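Local structure of putative ABC transporter (Thermobispora bispora, 4PE6) at residues 116-119 with 120-123; 266-269 with 270-274. The protein probably serves as the solute-binding component of an ABC transporter, with a likely carbohydrate-type ligand, and holds a trihydroxybutanoic acid in this crystal structure. All coordinates share one frame; numbering follows the deposited sequence.

Contact 1 (116-119 with 120-123)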
ATOM      1  N   ILE A 116       3.058   8.159  11.435  1.00 22.06           N
ATOM      2  CA  ILE A 116       4.263   8.840  11.888  1.00 23.43           C
ATOM      3  C   ILE A 116       3.918   9.756  13.037  1.00 24.86           C
ATOM      4  O   ILE A 116       2.760  10.097  13.242  1.00 25.19           O
ATOM      5  CB  ILE A 116       4.945   9.668  10.768  1.00 23.52           C
ATOM      6  CG1 ILE A 116       4.049  10.818  10.286  1.00 23.29           C
ATOM      7  CG2 ILE A 116       5.303   8.774   9.598  1.00 23.03           C
ATOM      8  CD1 ILE A 116       4.595  11.541   9.064  1.00 23.07           C
ATOM      9  N   ASP A 117       4.947  10.164  13.764  1.00 26.29           N
ATOM     10  CA  ASP A 117       4.790  10.997  14.923  1.00 28.08           C
ATOM     11  C   ASP A 117       4.810  12.476  14.506  1.00 27.44           C
ATOM     12  O   ASP A 117       5.774  13.182  14.730  1.00 27.70           O
ATOM     13  CB  ASP A 117       5.922  10.665  15.912  1.00 30.40           C
ATOM     14  CG  ASP A 117       5.842  11.471  17.164  1.00 32.55           C
ATOM     15  OD1 ASP A 117       4.873  12.247  17.312  1.00 33.43           O
ATOM     16  OD2 ASP A 117       6.759  11.338  17.999  1.00 36.28           O
ATOM     17  N   ALA A 118       3.743  12.914  13.854  1.00 26.93           N
ATOM     18  CA  ALA A 118       3.585  14.304  13.436  1.00 26.40           C
ATOM     19  C   ALA A 118       2.323  14.796  14.113  1.00 26.48           C
ATOM     20  O   ALA A 118       1.224  14.597  13.592  1.00 25.38           O
ATOM     21  CB  ALA A 118       3.484  14.401  11.924  1.00 25.91           C
ATOM     22  N   PRO A 119       2.473  15.405  15.312  1.00 27.33           N
ATOM     23  CA  PRO A 119       1.351  15.680  16.216  1.00 27.66           C
ATOM     24  C   PRO A 119       0.201  16.476  15.635  1.00 26.69           C
ATOM     25  O   PRO A 119      -0.931  16.266  16.024  1.00 26.81           O
ATOM     26  CB  PRO A 119       2.007  16.482  17.364  1.00 28.99           C
ATOM     27  CG  PRO A 119       3.432  16.069  17.358  1.00 29.33           C
ATOM     28  CD  PRO A 119       3.770  15.777  15.918  1.00 28.32           C
ATOM     29  N   CYS A 120       0.491  17.386  14.717  1.00 26.23           N
ATOM     30  CA  CYS A 120      -0.542  18.230  14.133  1.00 25.82           C
ATOM     31  C   CYS A 120      -1.329  17.523  13.016  1.00 23.98           C
ATOM     32  O   CYS A 120      -2.379  17.985  12.629  1.00 23.66           O
ATOM     33  CB  CYS A 120       0.078  19.522  13.612  1.00 26.75           C
ATOM     34  SG  CYS A 120       0.892  19.420  12.001  1.00 27.29           S
ATOM     35  N   ALA A 121      -0.814  16.408  12.515  1.00 22.85           N
ATOM     36  CA  ALA A 121      -1.439  15.694  11.400  1.00 21.81           C
ATOM     37  C   ALA A 121      -2.418  14.653  11.888  1.00 21.56           C
ATOM     38  O   ALA A 121      -2.298  14.134  13.013  1.00 22.72           O
ATOM     39  CB  ALA A 121      -0.372  15.026  10.548  1.00 21.48           C
ATOM     40  N   TYR A 122      -3.377  14.335  11.034  1.00 20.40           N
ATOM     41  CA  TYR A 122      -4.253  13.194  11.210  1.00 19.79           C
ATOM     42  C   TYR A 122      -3.710  12.001  10.421  1.00 19.23           C
ATOM     43  O   TYR A 122      -3.329  12.133   9.248  1.00 18.83           O
ATOM     44  CB  TYR A 122      -5.666  13.549  10.727  1.00 19.70           C
ATOM     45  CG  TYR A 122      -6.338  14.603  11.592  1.00 20.09           C
ATOM     46  CD1 TYR A 122      -6.060  15.952  11.428  1.00 20.03           C
ATOM     47  CD2 TYR A 122      -7.234  14.235  12.618  1.00 20.72           C
ATOM     48  CE1 TYR A 122      -6.648  16.917  12.231  1.00 20.52           C
ATOM     49  CE2 TYR A 122      -7.841  15.192  13.408  1.00 21.15           C
ATOM     50  CZ  TYR A 122      -7.551  16.522  13.210  1.00 21.23           C
ATOM     51  OH  TYR A 122      -8.157  17.461  14.020  1.00 22.30           O
ATOM     52  N   ILE A 123      -3.661  10.844  11.070  1.00 18.95           N
ATOM     53  CA  ILE A 123      -3.162   9.616  10.457  1.00 18.45           C
ATOM     54  C   ILE A 123      -4.319   8.694   9.987  1.00 18.18           C
ATOM     55  O   ILE A 123      -5.218   8.326  10.772  1.00 18.50           O
ATOM     56  CB  ILE A 123      -2.255   8.839  11.428  1.00 18.89           C
ATOM     57  CG1 ILE A 123      -0.833   9.436  11.508  1.00 19.00           C
ATOM     58  CG2 ILE A 123      -2.088   7.397  10.949  1.00 18.67           C
ATOM     59  CD1 ILE A 123      -0.726  10.932  11.711  1.00 19.36           C
TER
HETATM   60  O   HOH W   1      -0.887  12.892  14.805  1.00 28.51           O

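Contact 2 (266-269 with 270-274)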
ATOM      1  N   ALA A 266     -10.064   7.890   0.845  1.00 17.10           N
ATOM      2  CA  ALA A 266     -10.510   8.071   2.232  1.00 17.14           C
ATOM      3  C   ALA A 266      -9.870   9.319   2.852  1.00 16.91           C
ATOM      4  O   ALA A 266     -10.503  10.028   3.613  1.00 17.04           O
ATOM      5  CB  ALA A 266     -10.182   6.837   3.061  1.00 17.10           C
ATOM      6  N   ALA A 267      -8.602   9.577   2.530  1.00 16.82           N
ATOM      7  CA  ALA A 267      -7.905  10.768   3.034  1.00 16.65           C
ATOM      8  C   ALA A 267      -8.545  12.056   2.489  1.00 17.05           C
ATOM      9  O   ALA A 267      -8.654  13.043   3.201  1.00 16.75           O
ATOM     10  CB  ALA A 267      -6.433  10.704   2.669  1.00 16.45           C
ATOM     11  N   LEU A 268      -8.991  12.024   1.234  1.00 17.67           N
ATOM     12  CA  LEU A 268      -9.724  13.150   0.647  1.00 18.47           C
ATOM     13  C   LEU A 268     -10.986  13.448   1.460  1.00 19.08           C
ATOM     14  O   LEU A 268     -11.269  14.602   1.776  1.00 19.53           O
ATOM     15  CB  LEU A 268     -10.115  12.820  -0.799  1.00 18.86           C
ATOM     16  CG  LEU A 268     -11.020  13.785  -1.555  1.00 19.43           C
ATOM     17  CD1 LEU A 268     -10.419  15.172  -1.635  1.00 19.35           C
ATOM     18  CD2 LEU A 268     -11.348  13.253  -2.937  1.00 20.11           C
ATOM     19  N   TRP A 269     -11.765  12.413   1.765  1.00 19.81           N
ATOM     20  CA  TRP A 269     -13.002  12.599   2.532  1.00 20.34           C
ATOM     21  C   TRP A 269     -12.704  13.076   3.942  1.00 19.95           C
ATOM     22  O   TRP A 269     -13.379  13.961   4.448  1.00 20.23           O
ATOM     23  CB  TRP A 269     -13.855  11.340   2.562  1.00 21.23           C
ATOM     24  CG  TRP A 269     -14.304  10.905   1.175  1.00 22.33           C
ATOM     25  CD1 TRP A 269     -14.153   9.680   0.629  1.00 22.92           C
ATOM     26  CD2 TRP A 269     -14.955  11.708   0.186  1.00 23.61           C
ATOM     27  NE1 TRP A 269     -14.672   9.650  -0.649  1.00 23.70           N
ATOM     28  CE2 TRP A 269     -15.155  10.889  -0.952  1.00 24.39           C
ATOM     29  CE3 TRP A 269     -15.386  13.040   0.145  1.00 24.41           C
ATOM     30  CZ2 TRP A 269     -15.778  11.351  -2.115  1.00 25.60           C
ATOM     31  CZ3 TRP A 269     -16.034  13.499  -1.006  1.00 25.83           C
ATOM     32  CH2 TRP A 269     -16.199  12.656  -2.132  1.00 26.15           C
ATOM     33  N   ALA A 270     -11.680  12.513   4.564  1.00 19.39           N
ATOM     34  CA  ALA A 270     -11.220  13.029   5.855  1.00 19.16           C
ATOM     35  C   ALA A 270     -10.894  14.527   5.798  1.00 18.78           C
ATOM     36  O   ALA A 270     -11.325  15.308   6.643  1.00 18.43           O
ATOM     37  CB  ALA A 270     -10.013  12.240   6.338  1.00 19.08           C
ATOM     38  N   ALA A 271     -10.129  14.934   4.792  1.00 18.65           N
ATOM     39  CA  ALA A 271      -9.764  16.340   4.650  1.00 18.58           C
ATOM     40  C   ALA A 271     -10.992  17.239   4.530  1.00 18.82           C
ATOM     41  O   ALA A 271     -11.041  18.298   5.162  1.00 18.60           O
ATOM     42  CB  ALA A 271      -8.823  16.539   3.468  1.00 18.61           C
ATOM     43  N   LEU A 272     -11.968  16.832   3.720  1.00 19.09           N
ATOM     44  CA  LEU A 272     -13.145  17.640   3.517  1.00 19.86           C
ATOM     45  C   LEU A 272     -13.958  17.749   4.814  1.00 19.96           C
ATOM     46  O   LEU A 272     -14.490  18.806   5.105  1.00 20.40           O
ATOM     47  CB  LEU A 272     -14.030  17.079   2.413  1.00 20.40           C
ATOM     48  CG  LEU A 272     -13.425  17.087   1.014  1.00 20.96           C
ATOM     49  CD1 LEU A 272     -14.479  16.610   0.022  1.00 21.82           C
ATOM     50  CD2 LEU A 272     -12.904  18.446   0.612  1.00 21.24           C
ATOM     51  N   ASP A 273     -14.001  16.686   5.598  1.00 19.94           N
ATOM     52  CA  ASP A 273     -14.717  16.738   6.884  1.00 20.29           C
ATOM     53  C   ASP A 273     -13.984  17.655   7.864  1.00 19.72           C
ATOM     54  O   ASP A 273     -14.608  18.449   8.596  1.00 19.57           O
ATOM     55  CB  ASP A 273     -14.942  15.333   7.453  1.00 21.03           C
ATOM     56  CG  ASP A 273     -16.217  14.665   6.877  1.00 22.20           C
ATOM     57  OD1 ASP A 273     -16.935  15.325   6.096  1.00 23.42           O
ATOM     58  OD2 ASP A 273     -16.517  13.502   7.205  1.00 22.75           O
ATOM     59  N   LEU A 274     -12.660  17.577   7.832  1.00 19.19           N
ATOM     60  CA  LEU A 274     -11.824  18.432   8.657  1.00 18.96           C
ATOM     61  C   LEU A 274     -12.069  19.896   8.307  1.00 19.11           C
ATOM     62  O   LEU A 274     -12.182  20.754   9.197  1.00 18.91           O
ATOM     63  CB  LEU A 274     -10.354  18.059   8.472  1.00 18.64           C
ATOM     64  CG  LEU A 274      -9.896  16.771   9.179  1.00 18.73           C
ATOM     65  CD1 LEU A 274      -8.425  16.548   8.927  1.00 18.56           C
ATOM     66  CD2 LEU A 274     -10.141  16.801  10.671  1.00 19.05           C
TER

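Contact 1 (116-119 with 120-123)
Ala118 O accepts a hydrogen bond from Ala121 N at 2.9 Å, closing a type I beta turn with Pro119 and Cys120 at its corners. The chain reverses here, the end-to-end directions of 116-119 and 120-123 lying 143° apart, and it then enters strand 122-126 of the periplasmic-binding-protein fold. The donor stands 42° out of the carbonyl plane of Ala118, with a C=O...N angle of 132°, so the N-H does not lie on a carbonyl lone pair.

Ala118 O is gripped twice, because a water also donates to it, and the same water donates to Ala121 O at 2.6 Å. The water bridges Ala118 O and Ala121 O, adding a second link on the side of the turn facing Ile116 and Ile123, whose CA atoms are already 7.6 Å apart. Ahead of the turn, Asp117 centres an inverse gamma turn, whose bond from Ala118 N to Ile116 O is weak.

The methyl groups of Ala118 and Ala121 meet at 4.1 Å, and both residues are buried: Ala118 rests on Ile99 of helix 96-104, Ala121 on Val109 and Val111 of strand 108-112. The sulfur of Cys120, placed between its own N and carbonyl carbon, forms a disulfide with Cys103, fastening the corner of the turn to that helix. Pro119 O accepts from Lys282 NZ, which links the turn to the residue just before strand 283-290. At the open end of the turn the CB of Ile123 is directed toward 116-119, and Ile123 CD1 comes to 3.9 Å from Ile116 O.

Contact 2 (266-269 with 270-274)
Residues 266-269 and 270-274 are successive turns of alpha helix 263-275, joined by i to i+4 bonds such as Ala270 N to Ala266 O at 2.9 Å (N-H...O angle 169°) and Asp273 N to Trp269 O at 3.0 Å. Ala271 N to Ala267 O and Leu272 N to Leu268 O complete the regular series.

Among the side chains, the contact is carried by Trp269 and Leu272, which run alongside each other in a common direction. Three residues apart on the helix, and each with CG anti to its carbonyl carbon (chi1 -61° and -65°), the two groups leave the same flank. The Leu272 CD1 methyl reaches the six-membered part of the indole, 3.6 Å from Trp269 CZ3 and 3.7 Å from Trp269 CE3, in an oblique approach. The five-membered ring is tied by NE1, which donates to Trp313 O, so the indole is held by a polar bond as well as by packing. Leu268 adds a looser apolar contact, its CD1 lying 4.4 Å from Leu272 CG.

Asp273 is buried, but its carboxylate is paired: OD1 forms salt bridges with NH2 of Arg315 and NH2 of Arg319, both on helix 315-327. These charges would be expected to favour the ionised carboxylate. The small side chains of Ala267 and Ala271 lie against the sheet, touching Leu86 of strand 84-88, and Ala267 also meets Val110 and Phe112 of strand 108-112. With its alanines on the sheet and Trp269, Ala270, Leu272 and Asp273 meeting helix 315-327, the helix packs between the two, a layered arrangement of the alpha/beta periplasmic-binding-protein fold.

How the contacts relate
Contacts 1 and 2 share a neighbourhood, with centres about 15 Å apart, and meet directly where Tyr122 CD1 lies 3.5 Å from Leu274 CD1. Strand 108-112 is common to both: contact 1 packs on its odd-numbered residues Val109 and Val111, contact 2 on even-numbered ones. That alternation is consistent with the two contacts using different faces of the strand. Contact 1 is partly buried, and its turn is secured by a disulfide and a bridging water. Contact 2 is buried, relying on regular helical bonds, apolar packing and a paired carboxylate. Neither touches the bound ligand: the side chains of Ile116 and Ala267 stand about 12 and 13 Å from it.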